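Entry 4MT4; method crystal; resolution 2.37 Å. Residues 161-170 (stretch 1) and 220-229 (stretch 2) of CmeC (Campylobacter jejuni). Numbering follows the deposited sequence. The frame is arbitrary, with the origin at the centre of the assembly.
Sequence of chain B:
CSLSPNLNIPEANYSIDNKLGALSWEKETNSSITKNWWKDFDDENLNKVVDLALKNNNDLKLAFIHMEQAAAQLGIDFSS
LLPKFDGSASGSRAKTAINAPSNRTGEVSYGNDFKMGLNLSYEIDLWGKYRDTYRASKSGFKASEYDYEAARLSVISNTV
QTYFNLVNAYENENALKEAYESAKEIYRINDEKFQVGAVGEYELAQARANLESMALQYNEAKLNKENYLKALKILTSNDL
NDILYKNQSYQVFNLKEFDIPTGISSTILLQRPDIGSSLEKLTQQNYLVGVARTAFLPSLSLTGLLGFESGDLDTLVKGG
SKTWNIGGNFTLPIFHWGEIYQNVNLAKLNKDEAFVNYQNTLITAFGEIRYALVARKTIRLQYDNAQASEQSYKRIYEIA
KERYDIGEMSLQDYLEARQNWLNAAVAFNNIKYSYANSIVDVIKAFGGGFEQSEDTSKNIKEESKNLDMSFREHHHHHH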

ATOM      1  N   GLN B 161       9.991  -4.504  19.908  1.00 44.32           N
ATOM      2  CA  GLN B 161      11.164  -4.463  19.043  1.00 43.81           C
ATOM      3  C   GLN B 161      11.652  -3.035  18.807  1.00 49.19           C
ATOM      4  O   GLN B 161      12.833  -2.815  18.541  1.00 52.32           O
ATOM      5  CB  GLN B 161      10.865  -5.147  17.705  1.00 37.26           C
ATOM      6  CG  GLN B 161      10.734  -6.663  17.797  1.00 39.08           C
ATOM      7  CD  GLN B 161      10.582  -7.325  16.441  1.00 44.83           C
ATOM      8  OE1 GLN B 161      10.142  -6.697  15.478  1.00 52.20           O
ATOM      9  NE2 GLN B 161      10.955  -8.598  16.356  1.00 55.27           N
ATOM     10  N   THR B 162      10.745  -2.068  18.905  1.00 46.78           N
ATOM     11  CA  THR B 162      11.119  -0.660  18.803  1.00 51.33           C
ATOM     12  C   THR B 162      11.831  -0.224  20.080  1.00 51.13           C
ATOM     13  O   THR B 162      12.793   0.544  20.040  1.00 42.62           O
ATOM     14  CB  THR B 162       9.893   0.242  18.557  1.00 36.81           C
ATOM     15  OG1 THR B 162       9.299  -0.095  17.299  1.00 44.18           O
ATOM     16  CG2 THR B 162      10.291   1.713  18.542  1.00 37.89           C
ATOM     17  N   TYR B 163      11.350  -0.733  21.211  1.00 42.89           N
ATOM     18  CA  TYR B 163      11.975  -0.470  22.503  1.00 43.27           C
ATOM     19  C   TYR B 163      13.420  -0.952  22.517  1.00 54.30           C
ATOM     20  O   TYR B 163      14.322  -0.226  22.930  1.00 49.98           O
ATOM     21  CB  TYR B 163      11.187  -1.146  23.629  1.00 42.30           C
ATOM     22  CG  TYR B 163      11.895  -1.161  24.968  1.00 53.98           C
ATOM     23  CD1 TYR B 163      11.852  -0.058  25.811  1.00 50.71           C
ATOM     24  CD2 TYR B 163      12.601  -2.280  25.393  1.00 44.67           C
ATOM     25  CE1 TYR B 163      12.495  -0.066  27.037  1.00 55.33           C
ATOM     26  CE2 TYR B 163      13.248  -2.300  26.616  1.00 52.27           C
ATOM     27  CZ  TYR B 163      13.192  -1.190  27.434  1.00 63.33           C
ATOM     28  OH  TYR B 163      13.830  -1.201  28.652  1.00 50.89           O
ATOM     29  N   PHE B 164      13.627  -2.181  22.055  1.00 41.96           N
ATOM     30  CA  PHE B 164      14.949  -2.794  22.040  1.00 47.07           C
ATOM     31  C   PHE B 164      15.884  -2.109  21.048  1.00 58.29           C
ATOM     32  O   PHE B 164      17.087  -2.007  21.289  1.00 46.50           O
ATOM     33  CB  PHE B 164      14.836  -4.284  21.716  1.00 46.77           C
ATOM     34  CG  PHE B 164      14.495  -5.136  22.906  1.00 52.43           C
ATOM     35  CD1 PHE B 164      15.045  -4.861  24.147  1.00 46.52           C
ATOM     36  CD2 PHE B 164      13.619  -6.203  22.788  1.00 45.71           C
ATOM     37  CE1 PHE B 164      14.736  -5.637  25.247  1.00 46.51           C
ATOM     38  CE2 PHE B 164      13.303  -6.985  23.887  1.00 50.72           C
ATOM     39  CZ  PHE B 164      13.862  -6.700  25.118  1.00 46.92           C
ATOM     40  N   ASN B 165      15.330  -1.643  19.932  1.00 44.89           N
ATOM     41  CA  ASN B 165      16.101  -0.865  18.970  1.00 47.54           C
ATOM     42  C   ASN B 165      16.491   0.486  19.555  1.00 55.34           C
ATOM     43  O   ASN B 165      17.537   1.044  19.217  1.00 56.41           O
ATOM     44  CB  ASN B 165      15.316  -0.667  17.674  1.00 43.56           C
ATOM     45  CG  ASN B 165      15.264  -1.919  16.821  1.00 48.03           C
ATOM     46  OD1 ASN B 165      16.118  -2.799  16.937  1.00 61.22           O
ATOM     47  ND2 ASN B 165      14.263  -2.002  15.953  1.00 51.80           N
ATOM     48  N   LEU B 166      15.643   1.005  20.437  1.00 49.16           N
ATOM     49  CA  LEU B 166      15.919   2.263  21.117  1.00 55.37           C
ATOM     50  C   LEU B 166      17.032   2.091  22.148  1.00 50.71           C
ATOM     51  O   LEU B 166      17.944   2.916  22.230  1.00 46.11           O
ATOM     52  CB  LEU B 166      14.659   2.799  21.794  1.00 38.20           C
ATOM     53  CG  LEU B 166      14.860   4.053  22.646  1.00 44.17           C
ATOM     54  CD1 LEU B 166      15.373   5.207  21.794  1.00 42.65           C
ATOM     55  CD2 LEU B 166      13.577   4.438  23.365  1.00 52.16           C
ATOM     56  N   VAL B 167      16.949   1.019  22.930  1.00 43.93           N
ATOM     57  CA  VAL B 167      17.975   0.708  23.922  1.00 53.68           C
ATOM     58  C   VAL B 167      19.308   0.447  23.230  1.00 48.63           C
ATOM     59  O   VAL B 167      20.366   0.834  23.724  1.00 50.28           O
ATOM     60  CB  VAL B 167      17.592  -0.516  24.780  1.00 59.71           C
ATOM     61  CG1 VAL B 167      18.656  -0.784  25.826  1.00 41.94           C
ATOM     62  CG2 VAL B 167      16.241  -0.299  25.443  1.00 44.91           C
ATOM     63  N   ASN B 168      19.238  -0.214  22.080  1.00 49.98           N
ATOM     64  CA  ASN B 168      20.409  -0.455  21.248  1.00 41.47           C
ATOM     65  C   ASN B 168      21.019   0.869  20.804  1.00 54.41           C
ATOM     66  O   ASN B 168      22.239   1.024  20.760  1.00 54.29           O
ATOM     67  CB  ASN B 168      20.026  -1.301  20.033  1.00 38.68           C
ATOM     68  CG  ASN B 168      21.227  -1.889  19.316  1.00 46.40           C
ATOM     69  OD1 ASN B 168      21.073  -2.666  18.375  1.00 53.53           O
ATOM     70  ND2 ASN B 168      22.426  -1.536  19.763  1.00 55.48           N
ATOM     71  N   ALA B 169      20.154   1.823  20.482  1.00 53.21           N
ATOM     72  CA  ALA B 169      20.588   3.139  20.036  1.00 46.37           C
ATOM     73  C   ALA B 169      21.201   3.935  21.183  1.00 57.13           C
ATOM     74  O   ALA B 169      22.157   4.683  20.985  1.00 48.98           O
ATOM     75  CB  ALA B 169      19.425   3.897  19.425  1.00 42.75           C
ATOM     76  N   TYR B 170      20.650   3.766  22.381  1.00 49.47           N
ATOM     77  CA  TYR B 170      21.193   4.415  23.569  1.00 55.03           C
ATOM     78  C   TYR B 170      22.587   3.886  23.893  1.00 53.34           C
ATOM     79  O   TYR B 170      23.495   4.655  24.212  1.00 61.80           O
ATOM     80  CB  TYR B 170      20.269   4.212  24.772  1.00 45.24           C
ATOM     81  CG  TYR B 170      19.195   5.266  24.930  1.00 62.36           C
ATOM     82  CD1 TYR B 170      19.526   6.585  25.222  1.00 54.09           C
ATOM     83  CD2 TYR B 170      17.850   4.939  24.810  1.00 57.32           C
ATOM     84  CE1 TYR B 170      18.546   7.551  25.373  1.00 61.72           C
ATOM     85  CE2 TYR B 170      16.865   5.898  24.963  1.00 51.49           C
ATOM     86  CZ  TYR B 170      17.218   7.202  25.243  1.00 62.59           C
ATOM     87  OH  TYR B 170      16.234   8.154  25.393  1.00 74.02           O
ATOM     88  N   GLU B 220      25.817  11.025  14.761  1.00 51.73           N
ATOM     89  CA  GLU B 220      25.045  10.063  13.981  1.00 55.63           C
ATOM     90  C   GLU B 220      24.295   9.121  14.911  1.00 61.50           C
ATOM     91  O   GLU B 220      23.154   8.744  14.647  1.00 58.04           O
ATOM     92  CB  GLU B 220      25.953   9.267  13.042  1.00 62.37           C
ATOM     93  CG  GLU B 220      26.040   9.833  11.635  1.00 73.01           C
ATOM     94  CD  GLU B 220      24.721   9.743  10.892  1.00 75.67           C
ATOM     95  OE1 GLU B 220      24.007   8.732  11.063  1.00 84.15           O
ATOM     96  OE2 GLU B 220      24.396  10.685  10.139  1.00 70.12           O
ATOM     97  N   ALA B 221      24.949   8.749  16.006  1.00 52.29           N
ATOM     98  CA  ALA B 221      24.355   7.862  16.998  1.00 52.77           C
ATOM     99  C   ALA B 221      23.196   8.541  17.719  1.00 55.90           C
ATOM    100  O   ALA B 221      22.183   7.909  18.011  1.00 53.33           O
ATOM    101  CB  ALA B 221      25.402   7.407  17.994  1.00 46.07           C
ATOM    102  N   LYS B 222      23.359   9.829  18.009  1.00 55.20           N
ATOM    103  CA  LYS B 222      22.283  10.626  18.587  1.00 55.74           C
ATOM    104  C   LYS B 222      21.090  10.659  17.644  1.00 56.55           C
ATOM    105  O   LYS B 222      19.943  10.508  18.059  1.00 53.42           O
ATOM    106  CB  LYS B 222      22.746  12.056  18.868  1.00 52.80           C
ATOM    107  CG  LYS B 222      23.864  12.189  19.881  1.00 69.39           C
ATOM    108  CD  LYS B 222      24.199  13.655  20.095  1.00 73.74           C
ATOM    109  CE  LYS B 222      25.401  13.838  20.998  1.00 76.05           C
ATOM    110  NZ  LYS B 222      25.738  15.277  21.172  1.00 77.76           N
ATOM    111  N   LEU B 223      21.383  10.860  16.365  1.00 51.87           N
ATOM    112  CA  LEU B 223      20.358  10.955  15.338  1.00 48.67           C
ATOM    113  C   LEU B 223      19.618   9.632  15.188  1.00 59.59           C
ATOM    114  O   LEU B 223      18.396   9.605  15.039  1.00 59.47           O
ATOM    115  CB  LEU B 223      20.982  11.371  14.006  1.00 51.36           C
ATOM    116  CG  LEU B 223      20.182  12.391  13.198  1.00 63.46           C
ATOM    117  CD1 LEU B 223      19.728  13.522  14.100  1.00 58.72           C
ATOM    118  CD2 LEU B 223      21.015  12.924  12.044  1.00 65.44           C
ATOM    119  N   ASN B 224      20.370   8.538  15.229  1.00 50.11           N
ATOM    120  CA  ASN B 224      19.794   7.202  15.167  1.00 51.94           C
ATOM    121  C   ASN B 224      18.940   6.913  16.395  1.00 58.80           C
ATOM    122  O   ASN B 224      17.949   6.186  16.324  1.00 51.59           O
ATOM    123  CB  ASN B 224      20.902   6.156  15.033  1.00 44.53           C
ATOM    124  CG  ASN B 224      20.368   4.739  14.996  1.00 60.84           C
ATOM    125  OD1 ASN B 224      19.939   4.253  13.949  1.00 77.70           O
ATOM    126  ND2 ASN B 224      20.400   4.064  16.138  1.00 54.68           N
ATOM    127  N   LYS B 225      19.335   7.495  17.522  1.00 53.04           N
ATOM    128  CA  LYS B 225      18.607   7.332  18.773  1.00 54.36           C
ATOM    129  C   LYS B 225      17.291   8.103  18.733  1.00 57.84           C
ATOM    130  O   LYS B 225      16.258   7.614  19.194  1.00 56.21           O
ATOM    131  CB  LYS B 225      19.471   7.794  19.950  1.00 47.78           C
ATOM    132  CG  LYS B 225      18.885   7.512  21.325  1.00 44.61           C
ATOM    133  CD  LYS B 225      18.105   8.704  21.871  1.00 60.75           C
ATOM    134  CE  LYS B 225      18.942   9.975  21.866  1.00 61.75           C
ATOM    135  NZ  LYS B 225      18.233  11.114  22.513  1.00 72.82           N
ATOM    136  N   GLU B 226      17.337   9.311  18.181  1.00 54.08           N
ATOM    137  CA  GLU B 226      16.152  10.150  18.068  1.00 55.20           C
ATOM    138  C   GLU B 226      15.123   9.546  17.118  1.00 66.79           C
ATOM    139  O   GLU B 226      13.922   9.767  17.275  1.00 61.45           O
ATOM    140  CB  GLU B 226      16.534  11.553  17.598  1.00 44.00           C
ATOM    141  CG  GLU B 226      17.132  12.426  18.688  1.00 67.40           C
ATOM    142  CD  GLU B 226      16.117  12.800  19.751  1.00 61.97           C
ATOM    143  OE1 GLU B 226      14.932  12.994  19.403  1.00 70.68           O
ATOM    144  OE2 GLU B 226      16.501  12.900  20.935  1.00 72.04           O
ATOM    145  N   ASN B 227      15.599   8.786  16.137  1.00 58.41           N
ATOM    146  CA  ASN B 227      14.717   8.154  15.162  1.00 59.39           C
ATOM    147  C   ASN B 227      13.859   7.063  15.790  1.00 58.55           C
ATOM    148  O   ASN B 227      12.683   6.915  15.454  1.00 66.55           O
ATOM    149  CB  ASN B 227      15.530   7.570  14.005  1.00 55.98           C
ATOM    150  CG  ASN B 227      14.652   6.978  12.917  1.00 65.31           C
ATOM    151  OD1 ASN B 227      14.097   7.703  12.091  1.00 78.74           O
ATOM    152  ND2 ASN B 227      14.525   5.656  12.910  1.00 66.20           N
ATOM    153  N   TYR B 228      14.457   6.300  16.700  1.00 55.46           N
ATOM    154  CA  TYR B 228      13.755   5.213  17.369  1.00 60.76           C
ATOM    155  C   TYR B 228      12.972   5.715  18.575  1.00 62.31           C
ATOM    156  O   TYR B 228      12.028   5.067  19.024  1.00 53.76           O
ATOM    157  CB  TYR B 228      14.737   4.119  17.790  1.00 44.62           C
ATOM    158  CG  TYR B 228      15.203   3.254  16.642  1.00 56.17           C
ATOM    159  CD1 TYR B 228      14.333   2.368  16.018  1.00 41.47           C
ATOM    160  CD2 TYR B 228      16.513   3.318  16.183  1.00 50.53           C
ATOM    161  CE1 TYR B 228      14.752   1.574  14.968  1.00 47.42           C
ATOM    162  CE2 TYR B 228      16.941   2.524  15.133  1.00 53.56           C
ATOM    163  CZ  TYR B 228      16.055   1.655  14.530  1.00 56.10           C
ATOM    164  OH  TYR B 228      16.472   0.862  13.485  1.00 69.16           O
ATOM    165  N   LEU B 229      13.369   6.869  19.101  1.00 53.60           N
ATOM    166  CA  LEU B 229      12.618   7.504  20.175  1.00 56.05           C
ATOM    167  C   LEU B 229      11.283   7.989  19.623  1.00 58.85           C
ATOM    168  O   LEU B 229      10.234   7.774  20.231  1.00 53.65           O
ATOM    169  CB  LEU B 229      13.400   8.668  20.786  1.00 51.59           C
ATOM    170  CG  LEU B 229      13.407   8.768  22.316  1.00 56.14           C
ATOM    171  CD1 LEU B 229      13.816  10.163  22.765  1.00 65.06           C
ATOM    172  CD2 LEU B 229      12.061   8.380  22.916  1.00 53.00           C
TER
HETATM  173  O   HOH W   1      22.549   5.430  18.630  1.00 42.06           O

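This is a close, nearly antiparallel packing of two helices, held by apolar and CH-pi contacts and one bridging water, with no direct hydrogen bond between them. The axes approach to 8.5 Å at an angle of 161°, and the contact buries 463 Å² in total.

Ala 169 sits where the backbones come nearest. CA of Ala 169 lies 4.8 Å from CA of Lys 225. CB of Ala 169 points toward the other helix and rests 3.6 Å from CA of Lys 225. CB of Ala 169 also lies 3.4 Å from ND2 of Asn 224. A side chain this small lets the backbones approach.

Each helix contributes a tyrosine that packs against an aliphatic part of a polar residue. The CA-to-CB bond of Tyr 228, the residue with the largest covered area, points toward stretch 1. CB of Asn 165 lies over one face of its ring, 3.8 Å from the centroid of the Tyr 228 ring. Asn 165 thus offers a methylene here, while its OD1 is hydrogen-bonded elsewhere in the structure. In the second pair, CG of Lys 225 sits 4.0 Å from the centroid of the Tyr 170 ring, almost on the ring normal. The lysine suits this buried place because its chain is aliphatic and its charge is met: NZ of Lys 225 forms a salt bridge with OE2 of Glu 226 at 2.9 Å.

Leu 166 adds apolar contacts. Its CB points sideways, but its end comes nearer. CD1 of Leu 166 reaches CB of Tyr 228 at 4.2 Å and CG of Leu 229 at 4.1 Å. Thr 162 adds a methyl contact, CG2 to O of Tyr 228 at 3.8 Å.

Water 1 donates to O of Ala 169 at 2.5 Å and to O of Ala 221 at 2.6 Å. It links two backbone carbonyls that cannot hydrogen-bond to each other.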